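Local coordinates for protein endo-beta-1,2-glucanase (PDB 6IMV) that hydrolyses beta-1,2-glucans from within the chain, as an endo-acting glycoside hydrolase of a family first described with this fungal enzyme, at residues His208-Asp222 / Tyr231-Leu245. Sequence-based numbering, arbitrary orientation.
Sequences HIFYQGEGKVCAVTD and YHPEQTYACEGTSYL
Tyr-237 lies against Ile-209 at the end of helix 186-210, where Ile-209 CG1 sits over the middle of the ring, 3.8 Å from the Tyr-237 ring centroid in a CH-pi contact. Thr-221 CG2 meets the same ring at its edge, and Tyr-237 OH hydrogen-bonds Gly-136 O. Cutting Tyr-237 back to an alanine would probably leave Ile-209 CG1 without the ring face it packs on, Thr-221 CG2 without its edge contact and Gly-136 O without this donor. Next along, the disulfide Cys-218 SG to Cys-239 SG (2.0 Å) ties the two segments covalently. Antiparallel pairing flanks it: Asp-222 and Ala-238 exchange two backbone hydrogen bonds, and Glu-240 N gives a 2.8 Å bond to Val-220 O. Beyond a break in register, Ala-219 N bonds to Ser-243 O and Leu-245 N to Val-217 O. Lys-216 packs over one face of Tyr-244, CB 4.0 Å from its ring centroid.

The outer side is looser and wetter. With CG turned away from the carbonyl carbon (chi1 -68°), the extended Lys-216 chain carries NZ to a water shared with Tyr-244 OH. Another water joins Gln-212 NE2 to Cys-239 N, while exposed Tyr-231 puts CE1 over one face of the His-208 ring, the two planes 35° apart.

Val-220 touches a bound glucose. Strand 237-239 edges a three-stranded antiparallel sheet, with 220-223 in the middle and 160-162 beyond, where Arg-160 salt-bridges Glu-240; helix 252-261 packs on Val-217 and Leu-245.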
# COMPACT_ATOMS: atom_id res chain seq x y z
N HIS A 208 -18.69 6.98 -15.65
CA HIS A 208 -18.51 7.33 -17.07
C HIS A 208 -17.12 6.87 -17.55
O HIS A 208 -16.98 6.40 -18.67
CB HIS A 208 -18.74 8.83 -17.30
CG HIS A 208 -18.78 9.21 -18.75
ND1 HIS A 208 -19.77 8.78 -19.60
CD2 HIS A 208 -17.94 9.96 -19.49
CE1 HIS A 208 -19.54 9.24 -20.82
NE2 HIS A 208 -18.43 9.98 -20.77
N ILE A 209 -16.11 7.00 -16.69
CA ILE A 209 -14.75 6.68 -17.08
C ILE A 209 -14.48 5.17 -16.91
O ILE A 209 -13.80 4.60 -17.75
CB ILE A 209 -13.74 7.58 -16.32
CG1 ILE A 209 -13.87 9.04 -16.78
CG2 ILE A 209 -12.31 7.09 -16.47
CD1 ILE A 209 -13.04 10.04 -16.01
N PHE A 210 -14.98 4.53 -15.85
CA PHE A 210 -14.49 3.16 -15.50
C PHE A 210 -15.55 2.06 -15.60
O PHE A 210 -15.18 0.89 -15.61
CB PHE A 210 -13.89 3.14 -14.10
CG PHE A 210 -12.58 3.88 -13.96
CD1 PHE A 210 -11.39 3.27 -14.32
CD2 PHE A 210 -12.55 5.16 -13.44
CE1 PHE A 210 -10.19 3.95 -14.18
CE2 PHE A 210 -11.35 5.84 -13.30
CZ PHE A 210 -10.17 5.23 -13.67
N TYR A 211 -16.84 2.39 -15.63
CA TYR A 211 -17.86 1.33 -15.59
C TYR A 211 -18.34 1.02 -17.02
O TYR A 211 -19.01 1.83 -17.63
CB TYR A 211 -19.03 1.71 -14.67
CG TYR A 211 -20.03 0.59 -14.50
CD1 TYR A 211 -19.61 -0.67 -14.11
CD2 TYR A 211 -21.38 0.76 -14.77
CE1 TYR A 211 -20.48 -1.73 -13.98
CE2 TYR A 211 -22.28 -0.29 -14.64
CZ TYR A 211 -21.83 -1.54 -14.25
OH TYR A 211 -22.66 -2.62 -14.11
N GLN A 212 -18.00 -0.17 -17.52
CA GLN A 212 -18.35 -0.61 -18.88
C GLN A 212 -19.79 -1.13 -18.93
O GLN A 212 -20.43 -1.04 -19.97
CB GLN A 212 -17.42 -1.73 -19.35
CG GLN A 212 -17.55 -2.08 -20.82
CD GLN A 212 -16.64 -3.21 -21.18
OE1 GLN A 212 -16.96 -4.38 -20.98
NE2 GLN A 212 -15.47 -2.87 -21.71
N GLY A 213 -20.26 -1.70 -17.83
CA GLY A 213 -21.59 -2.29 -17.73
C GLY A 213 -21.52 -3.77 -17.41
O GLY A 213 -20.47 -4.38 -17.58
N GLU A 214 -22.64 -4.33 -16.93
CA GLU A 214 -22.77 -5.73 -16.59
C GLU A 214 -21.67 -6.14 -15.60
O GLU A 214 -21.14 -7.24 -15.69
CB GLU A 214 -22.74 -6.57 -17.87
CG GLU A 214 -23.89 -6.24 -18.80
CD GLU A 214 -23.65 -6.63 -20.25
OE1 GLU A 214 -22.96 -7.64 -20.50
OE2 GLU A 214 -24.17 -5.92 -21.13
N GLY A 215 -21.35 -5.24 -14.66
CA GLY A 215 -20.44 -5.50 -13.54
C GLY A 215 -18.97 -5.37 -13.92
O GLY A 215 -18.10 -5.63 -13.09
N LYS A 216 -18.69 -4.96 -15.17
CA LYS A 216 -17.33 -4.89 -15.68
C LYS A 216 -16.79 -3.48 -15.44
O LYS A 216 -17.38 -2.50 -15.89
CB LYS A 216 -17.27 -5.28 -17.16
CG LYS A 216 -17.56 -6.75 -17.42
CD LYS A 216 -17.69 -7.14 -18.88
CE LYS A 216 -18.16 -8.58 -19.02
NZ LYS A 216 -17.92 -9.10 -20.39
N VAL A 217 -15.65 -3.41 -14.74
CA VAL A 217 -14.98 -2.16 -14.38
C VAL A 217 -13.57 -2.21 -14.99
O VAL A 217 -12.85 -3.17 -14.73
CB VAL A 217 -14.92 -1.98 -12.85
CG1 VAL A 217 -14.11 -0.75 -12.46
CG2 VAL A 217 -16.32 -1.92 -12.23
N CYS A 218 -13.19 -1.21 -15.79
CA CYS A 218 -11.87 -1.22 -16.44
C CYS A 218 -10.75 -1.21 -15.38
O CYS A 218 -10.77 -0.40 -14.47
CB CYS A 218 -11.62 -0.04 -17.36
SG CYS A 218 -12.99 0.38 -18.46
N ALA A 219 -9.77 -2.10 -15.54
CA ALA A 219 -8.51 -2.01 -14.80
C ALA A 219 -7.75 -0.76 -15.27
O ALA A 219 -7.22 0.02 -14.45
CB ALA A 219 -7.71 -3.27 -14.98
N VAL A 220 -7.72 -0.57 -16.59
CA VAL A 220 -7.15 0.62 -17.21
C VAL A 220 -8.14 1.15 -18.24
O VAL A 220 -8.60 0.41 -19.09
CB VAL A 220 -5.78 0.34 -17.85
CG1 VAL A 220 -5.21 1.56 -18.55
CG2 VAL A 220 -4.78 -0.21 -16.84
N THR A 221 -8.47 2.44 -18.13
CA THR A 221 -9.32 3.11 -19.10
C THR A 221 -8.43 3.89 -20.08
O THR A 221 -7.54 4.63 -19.68
CB THR A 221 -10.34 4.02 -18.43
OG1 THR A 221 -11.30 3.19 -17.78
CG2 THR A 221 -11.05 4.94 -19.40
N ASP A 222 -8.70 3.67 -21.38
CA ASP A 222 -8.11 4.42 -22.47
C ASP A 222 -9.02 5.61 -22.78
O ASP A 222 -10.24 5.47 -22.95
CB ASP A 222 -7.94 3.52 -23.70
CG ASP A 222 -6.91 2.42 -23.48
OD1 ASP A 222 -5.98 2.63 -22.68
OD2 ASP A 222 -7.06 1.36 -24.09
N TYR A 231 -16.77 15.45 -20.80
CA TYR A 231 -18.01 15.40 -21.59
C TYR A 231 -17.87 16.26 -22.86
O TYR A 231 -18.88 16.67 -23.45
CB TYR A 231 -19.20 15.79 -20.72
CG TYR A 231 -19.42 14.84 -19.56
CD1 TYR A 231 -19.94 13.58 -19.77
CD2 TYR A 231 -19.05 15.19 -18.26
CE1 TYR A 231 -20.10 12.68 -18.73
CE2 TYR A 231 -19.23 14.30 -17.21
CZ TYR A 231 -19.75 13.04 -17.45
OH TYR A 231 -19.92 12.15 -16.42
N HIS A 232 -16.64 16.49 -23.33
CA HIS A 232 -16.47 17.07 -24.66
C HIS A 232 -17.12 16.13 -25.67
O HIS A 232 -17.06 14.90 -25.51
CB HIS A 232 -14.99 17.31 -24.97
CG HIS A 232 -14.75 18.08 -26.22
ND1 HIS A 232 -14.77 17.50 -27.47
CD2 HIS A 232 -14.44 19.38 -26.41
CE1 HIS A 232 -14.50 18.41 -28.39
NE2 HIS A 232 -14.29 19.57 -27.77
N PRO A 233 -17.82 16.65 -26.71
CA PRO A 233 -18.56 15.80 -27.65
C PRO A 233 -17.73 14.71 -28.34
O PRO A 233 -18.30 13.72 -28.78
CB PRO A 233 -19.10 16.79 -28.70
CG PRO A 233 -19.18 18.12 -27.95
CD PRO A 233 -18.02 18.09 -26.99
N GLU A 234 -16.41 14.90 -28.41
CA GLU A 234 -15.49 13.96 -29.06
C GLU A 234 -14.79 13.02 -28.07
O GLU A 234 -14.12 12.07 -28.49
CB GLU A 234 -14.42 14.73 -29.83
CG GLU A 234 -14.95 15.44 -31.06
CD GLU A 234 -13.86 16.17 -31.80
OE1 GLU A 234 -13.51 17.28 -31.37
OE2 GLU A 234 -13.33 15.60 -32.77
N GLN A 235 -14.93 13.28 -26.77
CA GLN A 235 -14.22 12.48 -25.77
C GLN A 235 -14.87 11.09 -25.72
O GLN A 235 -16.09 10.97 -25.83
CB GLN A 235 -14.29 13.14 -24.40
CG GLN A 235 -13.52 12.39 -23.31
CD GLN A 235 -12.04 12.49 -23.54
OE1 GLN A 235 -11.47 11.76 -24.35
NE2 GLN A 235 -11.41 13.41 -22.82
N THR A 236 -14.04 10.05 -25.57
CA THR A 236 -14.53 8.69 -25.32
C THR A 236 -13.63 8.02 -24.28
O THR A 236 -12.45 8.38 -24.10
CB THR A 236 -14.58 7.82 -26.59
OG1 THR A 236 -13.23 7.54 -26.95
CG2 THR A 236 -15.30 8.47 -27.74
N TYR A 237 -14.22 7.02 -23.60
CA TYR A 237 -13.53 6.16 -22.66
C TYR A 237 -13.84 4.70 -23.02
O TYR A 237 -14.96 4.37 -23.33
CB TYR A 237 -13.96 6.52 -21.24
CG TYR A 237 -13.66 7.95 -20.85
CD1 TYR A 237 -12.41 8.31 -20.38
CD2 TYR A 237 -14.62 8.94 -20.98
CE1 TYR A 237 -12.12 9.62 -20.03
CE2 TYR A 237 -14.34 10.26 -20.65
CZ TYR A 237 -13.09 10.60 -20.17
OH TYR A 237 -12.79 11.90 -19.83
N ALA A 238 -12.82 3.84 -23.00
CA ALA A 238 -13.02 2.43 -23.21
C ALA A 238 -12.02 1.65 -22.35
O ALA A 238 -10.92 2.12 -22.10
CB ALA A 238 -12.84 2.11 -24.68
N CYS A 239 -12.43 0.47 -21.89
CA CYS A 239 -11.50 -0.40 -21.16
C CYS A 239 -10.36 -0.81 -22.08
O CYS A 239 -10.57 -1.07 -23.26
CB CYS A 239 -12.17 -1.66 -20.63
SG CYS A 239 -13.49 -1.32 -19.44
N GLU A 240 -9.16 -0.87 -21.52
CA GLU A 240 -8.00 -1.37 -22.21
C GLU A 240 -8.06 -2.90 -22.18
O GLU A 240 -8.00 -3.51 -21.12
CB GLU A 240 -6.72 -0.84 -21.57
CG GLU A 240 -5.50 -1.09 -22.40
CD GLU A 240 -4.28 -0.33 -21.91
OE1 GLU A 240 -4.15 0.87 -22.22
OE2 GLU A 240 -3.51 -0.93 -21.19
N GLY A 241 -8.22 -3.49 -23.36
CA GLY A 241 -8.40 -4.92 -23.50
C GLY A 241 -9.60 -5.42 -22.71
O GLY A 241 -10.65 -4.78 -22.66
N THR A 242 -9.40 -6.56 -22.05
CA THR A 242 -10.46 -7.27 -21.37
C THR A 242 -10.05 -7.52 -19.90
O THR A 242 -10.52 -8.48 -19.27
CB THR A 242 -10.79 -8.53 -22.19
OG1 THR A 242 -11.97 -9.10 -21.64
CG2 THR A 242 -9.68 -9.56 -22.21
N SER A 243 -9.20 -6.63 -19.36
CA SER A 243 -8.75 -6.66 -17.96
C SER A 243 -9.69 -5.80 -17.10
O SER A 243 -9.76 -4.58 -17.28
CB SER A 243 -7.34 -6.16 -17.82
OG SER A 243 -6.41 -7.14 -18.25
N TYR A 244 -10.35 -6.43 -16.13
CA TYR A 244 -11.31 -5.75 -15.27
C TYR A 244 -10.89 -5.88 -13.80
O TYR A 244 -10.21 -6.82 -13.42
CB TYR A 244 -12.72 -6.31 -15.49
CG TYR A 244 -13.14 -6.34 -16.93
CD1 TYR A 244 -13.41 -5.16 -17.62
CD2 TYR A 244 -13.27 -7.54 -17.62
CE1 TYR A 244 -13.79 -5.17 -18.95
CE2 TYR A 244 -13.66 -7.56 -18.95
CZ TYR A 244 -13.91 -6.37 -19.62
OH TYR A 244 -14.29 -6.38 -20.93
N LEU A 245 -11.32 -4.90 -13.00
CA LEU A 245 -11.23 -4.97 -11.56
C LEU A 245 -12.33 -5.90 -11.06
O LEU A 245 -13.44 -5.45 -10.80
CB LEU A 245 -11.38 -3.56 -10.98
CG LEU A 245 -10.31 -2.56 -11.40
CD1 LEU A 245 -10.44 -1.27 -10.63
CD2 LEU A 245 -8.92 -3.15 -11.19
O HOH W 1 -17.26 11.63 -22.77
O HOH W 2 -15.04 -0.40 -22.65
O HOH W 3 -15.24 -5.87 -13.08
O HOH W 4 -15.68 -8.52 -21.81
O HOH W 5 -8.27 -2.81 -18.52
O HOH W 6 -11.25 5.73 -25.64